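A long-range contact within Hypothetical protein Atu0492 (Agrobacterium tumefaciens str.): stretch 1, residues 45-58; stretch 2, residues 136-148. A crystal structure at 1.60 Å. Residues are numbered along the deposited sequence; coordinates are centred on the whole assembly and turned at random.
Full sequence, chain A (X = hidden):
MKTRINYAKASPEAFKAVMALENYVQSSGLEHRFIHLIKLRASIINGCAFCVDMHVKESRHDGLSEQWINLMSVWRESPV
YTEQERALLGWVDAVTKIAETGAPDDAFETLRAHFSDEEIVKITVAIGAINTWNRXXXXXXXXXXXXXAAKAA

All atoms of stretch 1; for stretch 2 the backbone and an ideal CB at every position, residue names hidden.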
# COMPACT_ATOMS: atom_id res chain seq x y z
N ILE A 45 1.90 1.96 15.74
CA ILE A 45 1.67 1.41 14.40
C ILE A 45 0.19 1.17 14.17
O ILE A 45 -0.37 1.49 13.10
CB ILE A 45 2.43 0.09 14.21
CG1 ILE A 45 3.94 0.36 14.23
CG2 ILE A 45 2.01 -0.60 12.92
CD1 ILE A 45 4.78 -0.91 14.27
N ASN A 46 -0.45 0.61 15.19
CA ASN A 46 -1.86 0.23 15.08
C ASN A 46 -2.85 1.37 15.26
O ASN A 46 -4.05 1.14 15.18
CB ASN A 46 -2.18 -0.91 16.04
CG ASN A 46 -1.60 -2.22 15.59
OD1 ASN A 46 -1.45 -2.46 14.38
ND2 ASN A 46 -1.26 -3.07 16.55
N GLY A 47 -2.35 2.58 15.53
CA GLY A 47 -3.22 3.75 15.64
C GLY A 47 -4.02 3.79 16.93
O GLY A 47 -5.05 4.48 17.02
N CYS A 48 -3.56 3.06 17.95
CA CYS A 48 -4.35 2.92 19.17
C CYS A 48 -4.00 4.00 20.20
O CYS A 48 -3.05 3.85 20.98
CB CYS A 48 -4.14 1.53 19.77
SG CYS A 48 -5.30 1.26 21.14
N ALA A 49 -4.77 5.09 20.17
CA ALA A 49 -4.56 6.20 21.12
C ALA A 49 -4.74 5.75 22.56
O ALA A 49 -3.97 6.15 23.45
CB ALA A 49 -5.50 7.35 20.81
N PHE A 50 -5.74 4.91 22.79
CA PHE A 50 -6.00 4.38 24.13
C PHE A 50 -4.74 3.74 24.71
O PHE A 50 -4.34 4.05 25.83
CB PHE A 50 -7.15 3.36 24.10
CG PHE A 50 -7.54 2.86 25.46
CD1 PHE A 50 -8.38 3.62 26.28
CD2 PHE A 50 -7.09 1.63 25.92
CE1 PHE A 50 -8.76 3.16 27.54
CE2 PHE A 50 -7.46 1.16 27.19
CZ PHE A 50 -8.31 1.93 27.99
N CYS A 51 -4.11 2.87 23.93
CA CYS A 51 -2.91 2.19 24.40
C CYS A 51 -1.69 3.09 24.39
O CYS A 51 -0.88 3.00 25.30
CB CYS A 51 -2.66 0.89 23.63
SG CYS A 51 -3.97 -0.36 23.92
N VAL A 52 -1.54 3.95 23.38
CA VAL A 52 -0.40 4.88 23.39
C VAL A 52 -0.41 5.73 24.66
O VAL A 52 0.60 5.87 25.33
CB VAL A 52 -0.34 5.77 22.13
CG1 VAL A 52 0.71 6.88 22.28
CG2 VAL A 52 -0.02 4.91 20.89
N ASP A 53 -1.58 6.27 24.99
CA ASP A 53 -1.69 7.10 26.19
C ASP A 53 -1.22 6.34 27.42
O ASP A 53 -0.43 6.86 28.22
CB ASP A 53 -3.13 7.57 26.40
CG ASP A 53 -3.25 8.57 27.55
OD1 ASP A 53 -2.64 9.65 27.45
OD2 ASP A 53 -3.97 8.26 28.53
N MET A 54 -1.70 5.11 27.56
CA MET A 54 -1.34 4.24 28.68
C MET A 54 0.16 3.96 28.72
O MET A 54 0.81 4.05 29.78
CB MET A 54 -2.10 2.92 28.56
CG MET A 54 -1.97 1.99 29.77
SD MET A 54 -2.90 0.43 29.57
CE MET A 54 -4.53 1.04 29.26
N HIS A 55 0.73 3.62 27.57
CA HIS A 55 2.11 3.16 27.55
C HIS A 55 3.14 4.28 27.59
O HIS A 55 4.25 4.07 28.05
CB HIS A 55 2.33 2.14 26.42
CG HIS A 55 1.41 0.97 26.54
ND1 HIS A 55 1.33 0.22 27.69
CD2 HIS A 55 0.52 0.44 25.68
CE1 HIS A 55 0.42 -0.73 27.53
NE2 HIS A 55 -0.08 -0.62 26.32
N VAL A 56 2.75 5.46 27.11
CA VAL A 56 3.54 6.67 27.32
C VAL A 56 3.71 6.87 28.85
O VAL A 56 4.83 7.05 29.35
CB VAL A 56 2.87 7.90 26.68
CG1 VAL A 56 3.44 9.20 27.26
CG2 VAL A 56 3.04 7.87 25.16
N LYS A 57 2.59 6.80 29.56
CA LYS A 57 2.59 7.04 31.02
C LYS A 57 3.39 5.98 31.76
O LYS A 57 4.16 6.29 32.68
CB LYS A 57 1.16 7.14 31.54
CG LYS A 57 0.48 8.45 31.14
CD LYS A 57 -1.03 8.39 31.29
CE LYS A 57 -1.66 9.70 30.88
NZ LYS A 57 -3.16 9.63 30.89
N GLU A 58 3.23 4.72 31.36
CA GLU A 58 4.01 3.63 31.98
C GLU A 58 5.51 3.77 31.74
O GLU A 58 6.31 3.55 32.66
CB GLU A 58 3.54 2.26 31.51
CG GLU A 58 2.13 1.91 31.95
CD GLU A 58 1.56 0.76 31.16
OE1 GLU A 58 1.96 0.59 29.98
OE2 GLU A 58 0.70 0.03 31.70
N UNK A 136 -8.83 -4.70 20.37
CA UNK A 136 -9.95 -4.51 21.28
C UNK A 136 -10.24 -3.03 21.48
O UNK A 136 -11.38 -2.58 21.34
CB UNK A 136 -9.67 -5.18 22.63
N UNK A 137 -9.20 -2.25 21.80
CA UNK A 137 -9.40 -0.83 22.11
C UNK A 137 -9.85 -0.02 20.89
O UNK A 137 -10.77 0.79 20.99
CB UNK A 137 -8.11 -0.23 22.67
N UNK A 138 -9.21 -0.23 19.75
CA UNK A 138 -9.63 0.49 18.56
C UNK A 138 -10.99 -0.04 18.10
O UNK A 138 -11.91 0.74 17.78
CB UNK A 138 -8.59 0.36 17.45
N UNK A 139 -11.12 -1.36 18.07
CA UNK A 139 -12.37 -2.01 17.70
C UNK A 139 -13.58 -1.51 18.48
O UNK A 139 -14.66 -1.32 17.91
CB UNK A 139 -12.23 -3.52 17.90
N UNK A 140 -13.40 -1.26 19.78
CA UNK A 140 -14.53 -0.82 20.62
C UNK A 140 -14.48 0.67 20.96
O UNK A 140 -15.22 1.15 21.82
CB UNK A 140 -14.56 -1.63 21.92
N UNK A 141 -13.60 1.39 20.27
CA UNK A 141 -13.43 2.83 20.46
C UNK A 141 -13.23 3.26 21.92
O UNK A 141 -13.83 4.25 22.38
CB UNK A 141 -14.65 3.56 19.89
N UNK A 142 -12.37 2.54 22.65
CA UNK A 142 -12.05 2.89 24.03
C UNK A 142 -11.47 4.30 24.08
O UNK A 142 -10.67 4.67 23.23
CB UNK A 142 -11.07 1.88 24.63
N UNK A 143 -11.88 5.08 25.09
CA UNK A 143 -11.49 6.49 25.23
C UNK A 143 -10.52 6.68 26.39
O UNK A 143 -10.86 6.37 27.54
CB UNK A 143 -12.73 7.37 25.44
N UNK A 144 -9.31 7.18 26.11
CA UNK A 144 -8.32 7.41 27.18
C UNK A 144 -8.68 8.67 27.97
O UNK A 144 -9.35 9.55 27.44
CB UNK A 144 -6.91 7.54 26.60
N UNK A 145 -8.23 8.75 29.25
CA UNK A 145 -8.46 9.98 30.02
C UNK A 145 -7.67 11.17 29.46
O UNK A 145 -6.60 10.99 28.88
CB UNK A 145 -8.08 9.76 31.49
N UNK A 146 -8.22 12.37 29.64
CA UNK A 146 -7.63 13.60 29.11
C UNK A 146 -7.22 14.54 30.25
O UNK A 146 -8.08 15.03 30.99
CB UNK A 146 -8.61 14.30 28.17
N UNK A 147 -5.91 14.79 30.38
CA UNK A 147 -5.39 15.63 31.46
C UNK A 147 -5.50 17.13 31.20
O UNK A 147 -4.96 17.65 30.21
CB UNK A 147 -3.92 15.28 31.71
N UNK A 148 -6.18 17.83 32.11
CA UNK A 148 -6.20 19.29 32.11
C UNK A 148 -4.99 19.88 32.84
O UNK A 148 -4.05 19.16 33.23
CB UNK A 148 -7.49 19.79 32.75

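At position 136, which is helical, the ideal CB finds nothing of stretch 1 within 5.5 Å. Ile136 sets out sideways and its end leads away, so it makes no contact.

At position 137 CA-to-CB points toward stretch 1. The ideal CB already lies 3.5 Å from Cys48 SG and 3.9 Å from Phe50 CD2. Little space is left, so a small residue such as alanine, serine or glycine fits. It is Ala137. Its CB packs on Cys48 SG at 3.6 Å, Phe50 CD2 at 3.9 Å and Cys51 SG at 4.4 Å.

Position 138 also points toward stretch 1, but with more room: the ideal CB is 5.0 Å from Cys48 SG. A medium apolar side chain would suit. Val138 (chi1 t) fills the gap, with CG2 3.7 Å from Cys48 CB.

Positions 139 and 140 are out of reach of stretch 1, which decides neither. They are Gly139 and Phe140, the latter the first residue to leave helical angles.

At 141 phi/psi is 51/45. Positive phi favours glycine, and asparagine also tolerates it, but CB points away and stretch 1 does not choose. Arg141 is found; its NH1 donates to Val138 O at 2.9 Å.

Position 142 points toward the Phe50 ring, its ideal CB 3.6 Å from Phe50 CD1. Small residues such as serine, alanine or threonine are plausible. In Ser142 the CB sits over the ring face, 3.8 Å from the Phe50 centroid, a CH-pi contact.

Position 143 points away, so many side chains are possible. Gln143 NE2 donates to Arg141 O at 2.9 Å. Gln143 C meets the edge of the Phe50 ring, 3.7 Å from CD1.

At 144 the ideal CB points toward the helix of stretch 1, 3.6 Å from Asp53 OD2 and 4.5 Å from Ala49 O. A polar or flat side chain, perhaps a donor, would suit. His144 (chi1 p) lays its ring against Asp53 CB, which is 3.9 Å from the ring centroid in a CH-pi contact. His144 ND1 donates to the backbone O of 145 at 2.8 Å.

Position 145 points sideways. Phi of -67° and psi of 150° allow proline among many others. Pro145 brings its CG to 4.1 Å from Lys57 NZ.

Position 146 points away, unconstrained by stretch 1; it is Val146.

Position 147 points toward stretch 1 from a distance. The Lys57 ammonium offers a positive charge, so a long acidic side chain is attractive. Glu147 reaches it: Lys57 NZ donates to Glu147 OE2 at 2.9 Å in a salt bridge.

Position 148 is out of reach; it is Ala148.

Stretch 2, residues 136-148: IAVGFRSQHPVEA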
# COMPACT_ATOMS: atom_id res chain seq x y z
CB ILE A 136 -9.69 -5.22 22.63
CG1 ILE A 136 -9.67 -6.74 22.41
CG2 ILE A 136 -10.74 -4.83 23.68
CD1 ILE A 136 -9.05 -7.52 23.58
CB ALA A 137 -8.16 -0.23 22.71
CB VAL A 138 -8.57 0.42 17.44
CG1 VAL A 138 -9.06 1.10 16.17
CG2 VAL A 138 -7.27 1.06 17.91
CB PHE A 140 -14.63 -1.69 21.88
CG PHE A 140 -14.83 -3.17 21.57
CD1 PHE A 140 -15.57 -3.56 20.46
CD2 PHE A 140 -14.28 -4.14 22.39
CE1 PHE A 140 -15.75 -4.92 20.16
CE2 PHE A 140 -14.46 -5.50 22.11
CZ PHE A 140 -15.20 -5.89 20.99
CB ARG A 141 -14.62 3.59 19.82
CG ARG A 141 -14.74 3.44 18.29
CD ARG A 141 -13.60 4.15 17.57
NE ARG A 141 -13.79 4.29 16.12
CZ ARG A 141 -13.20 3.51 15.21
NH1 ARG A 141 -12.41 2.52 15.58
NH2 ARG A 141 -13.41 3.73 13.91
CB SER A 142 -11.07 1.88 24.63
OG SER A 142 -11.61 0.58 24.55
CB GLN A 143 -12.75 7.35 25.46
CG GLN A 143 -13.77 7.29 24.33
CD GLN A 143 -13.25 7.90 23.03
OE1 GLN A 143 -12.86 9.07 23.00
NE2 GLN A 143 -13.24 7.10 21.97
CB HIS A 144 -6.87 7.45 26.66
CG HIS A 144 -6.53 8.64 25.82
ND1 HIS A 144 -6.24 9.88 26.35
CD2 HIS A 144 -6.39 8.77 24.48
CE1 HIS A 144 -5.96 10.73 25.38
NE2 HIS A 144 -6.03 10.07 24.23
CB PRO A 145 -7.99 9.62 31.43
CG PRO A 145 -7.08 8.47 31.28
CD PRO A 145 -7.52 7.72 30.04
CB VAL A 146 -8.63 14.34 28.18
CG1 VAL A 146 -7.99 15.59 27.59
CG2 VAL A 146 -9.14 13.43 27.07
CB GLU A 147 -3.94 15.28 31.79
CG GLU A 147 -3.80 14.12 32.75
CD GLU A 147 -3.59 12.81 32.03
OE1 GLU A 147 -2.49 12.63 31.47
OE2 GLU A 147 -4.52 11.97 32.02
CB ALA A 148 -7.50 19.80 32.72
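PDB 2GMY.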